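PDB 2D5F: glycinin A3B4 subunit from Glycine max, which stores nitrogen and amino acids in soybean seeds as an 11S globulin, a bicupin protein that assembles into trimers and hexamers. Local coordinates for the interface of chains A and B and the interface of chains A and C. Coordinates in Å, arbitrary orientation; residue numbers count along the deposited sequence, not the author numbering. Chains: chain A/B/C, glycinin A3B4 subunit.

The two contacts lie about 9 Å apart, between the centres of their C-alpha atoms, and both use the C-terminal tail of chain A. They share A:Gly485 and A:Asn486, and strand 490-491 contributes to each. In contact 1 the tail receives strand 89-92 of chain B across a two-fold interface. In contact 2 it meets the end of helix 210-216 of chain C across an interface that lacks exact two-fold symmetry. One short tail therefore touches two neighbours at once. This difference would fit contact between trimers for contact 1 and contact within a trimer for contact 2, in the deposited six-copy assembly.

Contact 1: the interface of chains A and B. Residues chain A 344-345, 485-488, 490, 492; chain B 90, 92, 107.
In this bicupin 11S globulin, the patch joins strand 89-92 of chain B to the C-terminal loop of chain A. Most polar contacts centre on the carboxylate of B:Glu90. Its CG is wedged between N and C of its own backbone (chi1 60°). The chain then runs extended, which carries the carboxylate into the loop. OE1 accepts the backbone N of A:Gly488 on its syn lone pair at 2.7 Å. OE2 uses its syn lone pair for both the N and the hydroxyl OG of A:Ser487, each 3.1 Å away. The amide ND2 of A:Asn486 meets OE1 from above the carboxylate plane, also at 3.1 Å. The amide and carboxylate planes stand 76° apart. An alanine here removes the acceptor shared by A:Gly488 N, A:Ser487 N and OG and A:Asn486 ND2, and would probably loosen the loop's hold on chain B. The backbone N of B:Glu90 bonds A:Tyr344 O at 3.0 Å, almost along the C=O axis (175°). Water 1 links OE1 to the backbone N and O of A:Leu490. Apolar contacts lie on either side of this network. B:Leu107 CD1 presses on A:Asn486 CA at 3.3 Å. CD and CG of B:Pro92 lie obliquely across the amide of A:Asn345, CD 3.3 Å from its OD1. That amide is held by ND2 bonds to A:Leu490 O and, at 3.2 Å, to A:Asn492 OD1. A:Asn492 meets B:Pro92 CG tip to tip.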
ATOM      1  N   TYR A 344      26.343 -15.250 -11.377  1.00 26.72           N
ATOM      2  CA  TYR A 344      27.600 -15.987 -11.240  1.00 26.97           C
ATOM      3  C   TYR A 344      28.065 -16.702 -12.499  1.00 27.72           C
ATOM      4  O   TYR A 344      27.297 -17.381 -13.174  1.00 23.28           O
ATOM      5  CB  TYR A 344      27.482 -17.012 -10.103  1.00 23.67           C
ATOM      6  CG  TYR A 344      28.721 -17.863  -9.869  1.00 33.75           C
ATOM      7  CD1 TYR A 344      28.628 -19.254  -9.792  1.00 34.08           C
ATOM      8  CD2 TYR A 344      29.974 -17.278  -9.676  1.00 29.57           C
ATOM      9  CE1 TYR A 344      29.747 -20.045  -9.529  1.00 29.88           C
ATOM     10  CE2 TYR A 344      31.100 -18.058  -9.406  1.00 22.06           C
ATOM     11  CZ  TYR A 344      30.979 -19.439  -9.335  1.00 35.80           C
ATOM     12  OH  TYR A 344      32.087 -20.214  -9.069  1.00 28.66           O
ATOM     13  N   ASN A 345      29.344 -16.518 -12.798  1.00 32.20           N
ATOM     14  CA  ASN A 345      30.024 -17.145 -13.931  1.00 25.11           C
ATOM     15  C   ASN A 345      31.358 -17.498 -13.286  1.00 26.22           C
ATOM     16  O   ASN A 345      32.179 -16.617 -13.041  1.00 23.92           O
ATOM     17  CB  ASN A 345      30.240 -16.140 -15.066  1.00 27.22           C
ATOM     18  CG  ASN A 345      31.050 -16.719 -16.226  1.00 31.39           C
ATOM     19  OD1 ASN A 345      31.768 -17.714 -16.072  1.00 29.85           O
ATOM     20  ND2 ASN A 345      30.954 -16.079 -17.388  1.00 27.49           N
ATOM     21  N   GLY A 485      27.953 -16.561 -27.121  1.00 63.93           N
ATOM     22  CA  GLY A 485      28.635 -16.208 -25.888  1.00 59.53           C
ATOM     23  C   GLY A 485      27.736 -16.475 -24.697  1.00 56.88           C
ATOM     24  O   GLY A 485      26.618 -16.971 -24.860  1.00 58.99           O
ATOM     25  N   ASN A 486      28.218 -16.184 -23.495  1.00 50.66           N
ATOM     26  CA  ASN A 486      27.384 -16.379 -22.322  1.00 43.64           C
ATOM     27  C   ASN A 486      26.357 -15.259 -22.405  1.00 43.37           C
ATOM     28  O   ASN A 486      26.619 -14.211 -22.996  1.00 42.57           O
ATOM     29  CB  ASN A 486      28.211 -16.279 -21.033  1.00 48.88           C
ATOM     30  CG  ASN A 486      29.036 -15.012 -20.959  1.00 55.67           C
ATOM     31  OD1 ASN A 486      29.965 -14.815 -21.743  1.00 64.57           O
ATOM     32  ND2 ASN A 486      28.701 -14.143 -20.013  1.00 63.59           N
ATOM     33  N   SER A 487      25.180 -15.479 -21.838  1.00 39.28           N
ATOM     34  CA  SER A 487      24.136 -14.468 -21.896  1.00 40.07           C
ATOM     35  C   SER A 487      24.202 -13.442 -20.765  1.00 34.20           C
ATOM     36  O   SER A 487      23.707 -12.324 -20.910  1.00 38.02           O
ATOM     37  CB  SER A 487      22.772 -15.156 -21.904  1.00 41.51           C
ATOM     38  OG  SER A 487      22.740 -16.187 -20.930  1.00 56.00           O
ATOM     39  N   GLY A 488      24.830 -13.819 -19.655  1.00 27.91           N
ATOM     40  CA  GLY A 488      24.936 -12.932 -18.509  1.00 27.22           C
ATOM     41  C   GLY A 488      25.857 -11.729 -18.637  1.00 27.82           C
ATOM     42  O   GLY A 488      26.645 -11.635 -19.580  1.00 22.86           O
ATOM     43  N   LEU A 490      28.369 -10.918 -16.635  1.00 25.27           N
ATOM     44  CA  LEU A 490      29.732 -11.255 -16.241  1.00 21.92           C
ATOM     45  C   LEU A 490      30.379 -12.046 -17.380  1.00 29.94           C
ATOM     46  O   LEU A 490      29.961 -13.167 -17.689  1.00 26.26           O
ATOM     47  CB  LEU A 490      29.712 -12.070 -14.948  1.00 19.72           C
ATOM     48  CG  LEU A 490      29.158 -11.320 -13.724  1.00 22.42           C
ATOM     49  CD1 LEU A 490      28.797 -12.303 -12.615  1.00 27.99           C
ATOM     50  CD2 LEU A 490      30.180 -10.313 -13.234  1.00 20.11           C
ATOM     51  N   ASN A 492      33.879 -13.660 -19.389  1.00 35.90           N
ATOM     52  CA  ASN A 492      35.244 -14.168 -19.310  1.00 39.79           C
ATOM     53  C   ASN A 492      35.827 -14.026 -20.724  1.00 39.13           C
ATOM     54  O   ASN A 492      35.582 -14.855 -21.602  1.00 41.39           O
ATOM     55  CB  ASN A 492      35.241 -15.631 -18.852  1.00 38.98           C
ATOM     56  CG  ASN A 492      34.319 -16.508 -19.682  1.00 48.75           C
ATOM     57  OD1 ASN A 492      33.107 -16.283 -19.741  1.00 35.54           O
ATOM     58  ND2 ASN A 492      34.895 -17.518 -20.328  1.00 50.57           N
TER
ATOM     59  N   GLU B  90      25.623 -19.209 -14.807  1.00 23.80           N
ATOM     60  CA  GLU B  90      26.009 -19.865 -16.049  1.00 34.69           C
ATOM     61  C   GLU B  90      27.467 -20.295 -16.039  1.00 34.55           C
ATOM     62  O   GLU B  90      28.314 -19.675 -15.396  1.00 29.78           O
ATOM     63  CB  GLU B  90      25.725 -18.953 -17.249  1.00 27.06           C
ATOM     64  CG  GLU B  90      26.455 -17.631 -17.222  1.00 38.20           C
ATOM     65  CD  GLU B  90      26.019 -16.704 -18.343  1.00 39.33           C
ATOM     66  OE1 GLU B  90      26.533 -15.569 -18.402  1.00 46.42           O
ATOM     67  OE2 GLU B  90      25.162 -17.104 -19.159  1.00 42.57           O
ATOM     68  N   PRO B  92      30.469 -21.361 -18.767  1.00 43.33           N
ATOM     69  CA  PRO B  92      30.909 -21.505 -20.161  1.00 50.09           C
ATOM     70  C   PRO B  92      31.578 -22.866 -20.370  1.00 50.62           C
ATOM     71  O   PRO B  92      32.235 -23.390 -19.468  1.00 48.06           O
ATOM     72  CB  PRO B  92      31.891 -20.349 -20.335  1.00 46.97           C
ATOM     73  CG  PRO B  92      31.372 -19.319 -19.371  1.00 54.46           C
ATOM     74  CD  PRO B  92      31.060 -20.159 -18.157  1.00 45.59           C
ATOM     75  N   LEU B 107      27.647 -21.866 -23.591  1.00 63.53           N
ATOM     76  CA  LEU B 107      27.213 -22.421 -22.311  1.00 61.60           C
ATOM     77  C   LEU B 107      27.221 -23.937 -22.216  1.00 57.54           C
ATOM     78  O   LEU B 107      26.722 -24.629 -23.102  1.00 61.88           O
ATOM     79  CB  LEU B 107      25.810 -21.911 -21.953  1.00 60.07           C
ATOM     80  CG  LEU B 107      25.668 -20.493 -21.386  1.00 60.64           C
ATOM     81  CD1 LEU B 107      26.204 -19.468 -22.378  1.00 62.26           C
ATOM     82  CD2 LEU B 107      24.199 -20.221 -21.077  1.00 57.40           C
TER
HETATM   83  O   HOH W   1      27.359 -13.664 -16.284  1.00 31.93           O

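Contact 2: the interface of chains A and C. Residues chain A 379, 381-382, 456, 484-486, 491; chain C 212, 215-218.
Here the C-terminal end of helix 210-216 of chain C, and the two residues after it, pack on the second cupin region and C-terminal tail of chain A. The tight part is largely apolar. A:Ile379 meets C:Phe212 tip to tip, with CG2 3.9 Å from the ring atom CZ, while CD1 crosses toward C:Gln215 CB. C:Ser216 CB rests 3.7 Å from A:Pro382 CD. Its OG lies beside the backbone N (chi1 -74°) and bonds C:Phe212 O at 3.1 Å, so the hydroxyl is turned back on its own helix. The two methyls of A:Val491 point to different groups: CG2 to C:Ser216 O at the helix end, CG1 to the amide ND2 of C:Asn218 just beyond it, at 3.4 Å. The packed amide of C:Asn218 turns OD1 toward OD1 of the poorly ordered A:Asn486. As modelled, two acceptors clash; a flipped C:Asn218 amide would probably give a hydrogen bond. A:Lys456 and C:Phe217 run antiparallel alongside each other, lysine CG 3.4 Å from ring atom CD2. The lysine bends at chi3 (60°), and NZ reaches A:Asn486 O at 2.5 Å, above the carbonyl plane. The looser, watery side lies at the poorly ordered A:Gln484. There water 2 bridges A:Gln484 O, at 2.7 Å, to C:Phe217 O. The patch probably keeps neighbouring subunits together in the assembly and ties down the chain A tail.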
ATOM      1  N   ILE A 379      35.083  -9.506 -16.771  1.00 23.63           N
ATOM      2  CA  ILE A 379      34.426  -8.271 -17.181  1.00 22.76           C
ATOM      3  C   ILE A 379      32.956  -8.178 -16.781  1.00 27.55           C
ATOM      4  O   ILE A 379      32.202  -9.142 -16.911  1.00 25.42           O
ATOM      5  CB  ILE A 379      34.461  -8.090 -18.723  1.00 28.19           C
ATOM      6  CG1 ILE A 379      35.900  -7.955 -19.221  1.00 29.47           C
ATOM      7  CG2 ILE A 379      33.647  -6.860 -19.128  1.00 25.27           C
ATOM      8  CD1 ILE A 379      36.002  -7.927 -20.735  1.00 21.69           C
ATOM      9  N   SER A 381      30.255  -6.411 -18.187  1.00 21.17           N
ATOM     10  CA  SER A 381      29.973  -5.687 -19.419  1.00 20.00           C
ATOM     11  C   SER A 381      29.152  -4.413 -19.248  1.00 23.18           C
ATOM     12  O   SER A 381      28.460  -4.236 -18.244  1.00 17.93           O
ATOM     13  CB  SER A 381      29.326  -6.623 -20.460  1.00 19.76           C
ATOM     14  OG  SER A 381      28.078  -7.134 -20.043  1.00 19.88           O
ATOM     15  N   PRO A 382      29.230  -3.504 -20.232  1.00 18.86           N
ATOM     16  CA  PRO A 382      28.505  -2.229 -20.203  1.00 22.44           C
ATOM     17  C   PRO A 382      27.091  -2.309 -19.652  1.00 19.06           C
ATOM     18  O   PRO A 382      26.231  -2.995 -20.210  1.00 18.00           O
ATOM     19  CB  PRO A 382      28.528  -1.791 -21.661  1.00 23.76           C
ATOM     20  CG  PRO A 382      29.866  -2.285 -22.114  1.00 22.49           C
ATOM     21  CD  PRO A 382      29.912  -3.677 -21.530  1.00 21.09           C
ATOM     22  N   LYS A 456      24.200  -6.238 -23.371  1.00 17.30           N
ATOM     23  CA  LYS A 456      24.050  -7.534 -24.040  1.00 25.39           C
ATOM     24  C   LYS A 456      22.577  -7.954 -24.011  1.00 26.38           C
ATOM     25  O   LYS A 456      22.004  -8.371 -25.026  1.00 23.26           O
ATOM     26  CB  LYS A 456      24.894  -8.612 -23.344  1.00 22.80           C
ATOM     27  CG  LYS A 456      26.398  -8.452 -23.516  1.00 42.59           C
ATOM     28  CD  LYS A 456      27.177  -9.490 -22.711  1.00 41.79           C
ATOM     29  CE  LYS A 456      26.816 -10.914 -23.132  1.00 50.12           C
ATOM     30  NZ  LYS A 456      27.545 -11.947 -22.335  1.00 39.98           N
ATOM     31  N   GLN A 484      25.361 -15.626 -29.424  1.00 52.19           N
ATOM     32  CA  GLN A 484      26.685 -16.186 -29.142  1.00 60.02           C
ATOM     33  C   GLN A 484      27.358 -15.644 -27.884  1.00 60.23           C
ATOM     34  O   GLN A 484      27.349 -14.438 -27.619  1.00 61.15           O
ATOM     35  CB  GLN A 484      27.629 -16.003 -30.338  1.00 61.99           C
ATOM     36  CG  GLN A 484      27.682 -17.212 -31.269  1.00 67.33           C
ATOM     37  CD  GLN A 484      29.089 -17.494 -31.786  1.00 72.08           C
ATOM     38  OE1 GLN A 484      29.721 -16.637 -32.405  1.00 69.13           O
ATOM     39  NE2 GLN A 484      29.582 -18.701 -31.532  1.00 70.69           N
ATOM     40  N   GLY A 485      27.953 -16.561 -27.121  1.00 63.93           N
ATOM     41  CA  GLY A 485      28.635 -16.208 -25.888  1.00 59.53           C
ATOM     42  C   GLY A 485      27.736 -16.475 -24.697  1.00 56.88           C
ATOM     43  O   GLY A 485      26.618 -16.971 -24.860  1.00 58.99           O
ATOM     44  N   ASN A 486      28.218 -16.184 -23.495  1.00 50.66           N
ATOM     45  CA  ASN A 486      27.384 -16.379 -22.322  1.00 43.64           C
ATOM     46  C   ASN A 486      26.357 -15.259 -22.405  1.00 43.37           C
ATOM     47  O   ASN A 486      26.619 -14.211 -22.996  1.00 42.57           O
ATOM     48  CB  ASN A 486      28.211 -16.279 -21.033  1.00 48.88           C
ATOM     49  CG  ASN A 486      29.036 -15.012 -20.959  1.00 55.67           C
ATOM     50  OD1 ASN A 486      29.965 -14.815 -21.743  1.00 64.57           O
ATOM     51  ND2 ASN A 486      28.701 -14.143 -20.013  1.00 63.59           N
ATOM     52  N   VAL A 491      31.400 -11.451 -17.990  1.00 25.11           N
ATOM     53  CA  VAL A 491      32.090 -12.053 -19.128  1.00 29.47           C
ATOM     54  C   VAL A 491      33.548 -12.461 -18.921  1.00 32.74           C
ATOM     55  O   VAL A 491      34.354 -11.711 -18.367  1.00 29.67           O
ATOM     56  CB  VAL A 491      32.043 -11.097 -20.346  1.00 26.81           C
ATOM     57  CG1 VAL A 491      32.805 -11.696 -21.515  1.00 31.66           C
ATOM     58  CG2 VAL A 491      30.600 -10.821 -20.737  1.00 26.53           C
TER
ATOM     59  N   PHE C 212      37.463  -3.265 -26.493  1.00 28.14           N
ATOM     60  CA  PHE C 212      36.737  -3.629 -25.278  1.00 28.25           C
ATOM     61  C   PHE C 212      35.308  -4.077 -25.605  1.00 19.75           C
ATOM     62  O   PHE C 212      34.779  -4.997 -24.994  1.00 23.98           O
ATOM     63  CB  PHE C 212      36.717  -2.446 -24.302  1.00 22.56           C
ATOM     64  CG  PHE C 212      36.064  -2.762 -22.985  1.00 22.07           C
ATOM     65  CD1 PHE C 212      34.816  -2.240 -22.670  1.00 27.05           C
ATOM     66  CD2 PHE C 212      36.683  -3.618 -22.077  1.00 30.69           C
ATOM     67  CE1 PHE C 212      34.185  -2.570 -21.465  1.00 28.14           C
ATOM     68  CE2 PHE C 212      36.066  -3.956 -20.873  1.00 27.04           C
ATOM     69  CZ  PHE C 212      34.814  -3.431 -20.567  1.00 28.70           C
ATOM     70  N   GLN C 215      35.474  -7.573 -26.687  1.00 22.23           N
ATOM     71  CA  GLN C 215      35.668  -8.499 -25.580  1.00 24.81           C
ATOM     72  C   GLN C 215      34.389  -8.628 -24.749  1.00 23.98           C
ATOM     73  O   GLN C 215      33.986  -9.729 -24.391  1.00 22.06           O
ATOM     74  CB  GLN C 215      36.800  -8.021 -24.670  1.00 28.82           C
ATOM     75  CG  GLN C 215      38.128  -7.813 -25.359  1.00 36.58           C
ATOM     76  CD  GLN C 215      39.285  -8.072 -24.426  1.00 48.31           C
ATOM     77  OE1 GLN C 215      39.745  -9.210 -24.289  1.00 49.71           O
ATOM     78  NE2 GLN C 215      39.749  -7.024 -23.753  1.00 54.86           N
ATOM     79  N   SER C 216      33.763  -7.490 -24.458  1.00 26.28           N
ATOM     80  CA  SER C 216      32.537  -7.437 -23.655  1.00 27.08           C
ATOM     81  C   SER C 216      31.385  -8.254 -24.214  1.00 30.28           C
ATOM     82  O   SER C 216      30.724  -8.994 -23.483  1.00 36.10           O
ATOM     83  CB  SER C 216      32.063  -5.988 -23.508  1.00 22.46           C
ATOM     84  OG  SER C 216      32.883  -5.271 -22.617  1.00 26.63           O
ATOM     85  N   PHE C 217      31.155  -8.106 -25.514  1.00 28.37           N
ATOM     86  CA  PHE C 217      30.069  -8.776 -26.206  1.00 25.59           C
ATOM     87  C   PHE C 217      30.482 -10.069 -26.909  1.00 32.94           C
ATOM     88  O   PHE C 217      29.708 -10.629 -27.686  1.00 29.41           O
ATOM     89  CB  PHE C 217      29.467  -7.806 -27.227  1.00 28.78           C
ATOM     90  CG  PHE C 217      29.053  -6.478 -26.639  1.00 27.17           C
ATOM     91  CD1 PHE C 217      29.235  -5.295 -27.356  1.00 21.77           C
ATOM     92  CD2 PHE C 217      28.454  -6.412 -25.383  1.00 29.63           C
ATOM     93  CE1 PHE C 217      28.822  -4.067 -26.835  1.00 21.24           C
ATOM     94  CE2 PHE C 217      28.037  -5.189 -24.855  1.00 30.08           C
ATOM     95  CZ  PHE C 217      28.224  -4.011 -25.585  1.00 23.34           C
ATOM     96  N   ASN C 218      31.696 -10.543 -26.644  1.00 33.71           N
ATOM     97  CA  ASN C 218      32.180 -11.774 -27.268  1.00 38.85           C
ATOM     98  C   ASN C 218      31.989 -11.702 -28.785  1.00 37.15           C
ATOM     99  O   ASN C 218      31.499 -12.646 -29.403  1.00 36.90           O
ATOM    100  CB  ASN C 218      31.413 -12.985 -26.715  1.00 41.80           C
ATOM    101  CG  ASN C 218      31.688 -13.239 -25.232  1.00 56.75           C
ATOM    102  OD1 ASN C 218      30.918 -13.928 -24.550  1.00 52.99           O
ATOM    103  ND2 ASN C 218      32.793 -12.699 -24.733  1.00 54.14           N
TER
HETATM  104  O   HOH W   2      28.080 -12.527 -29.427  1.00 46.65           O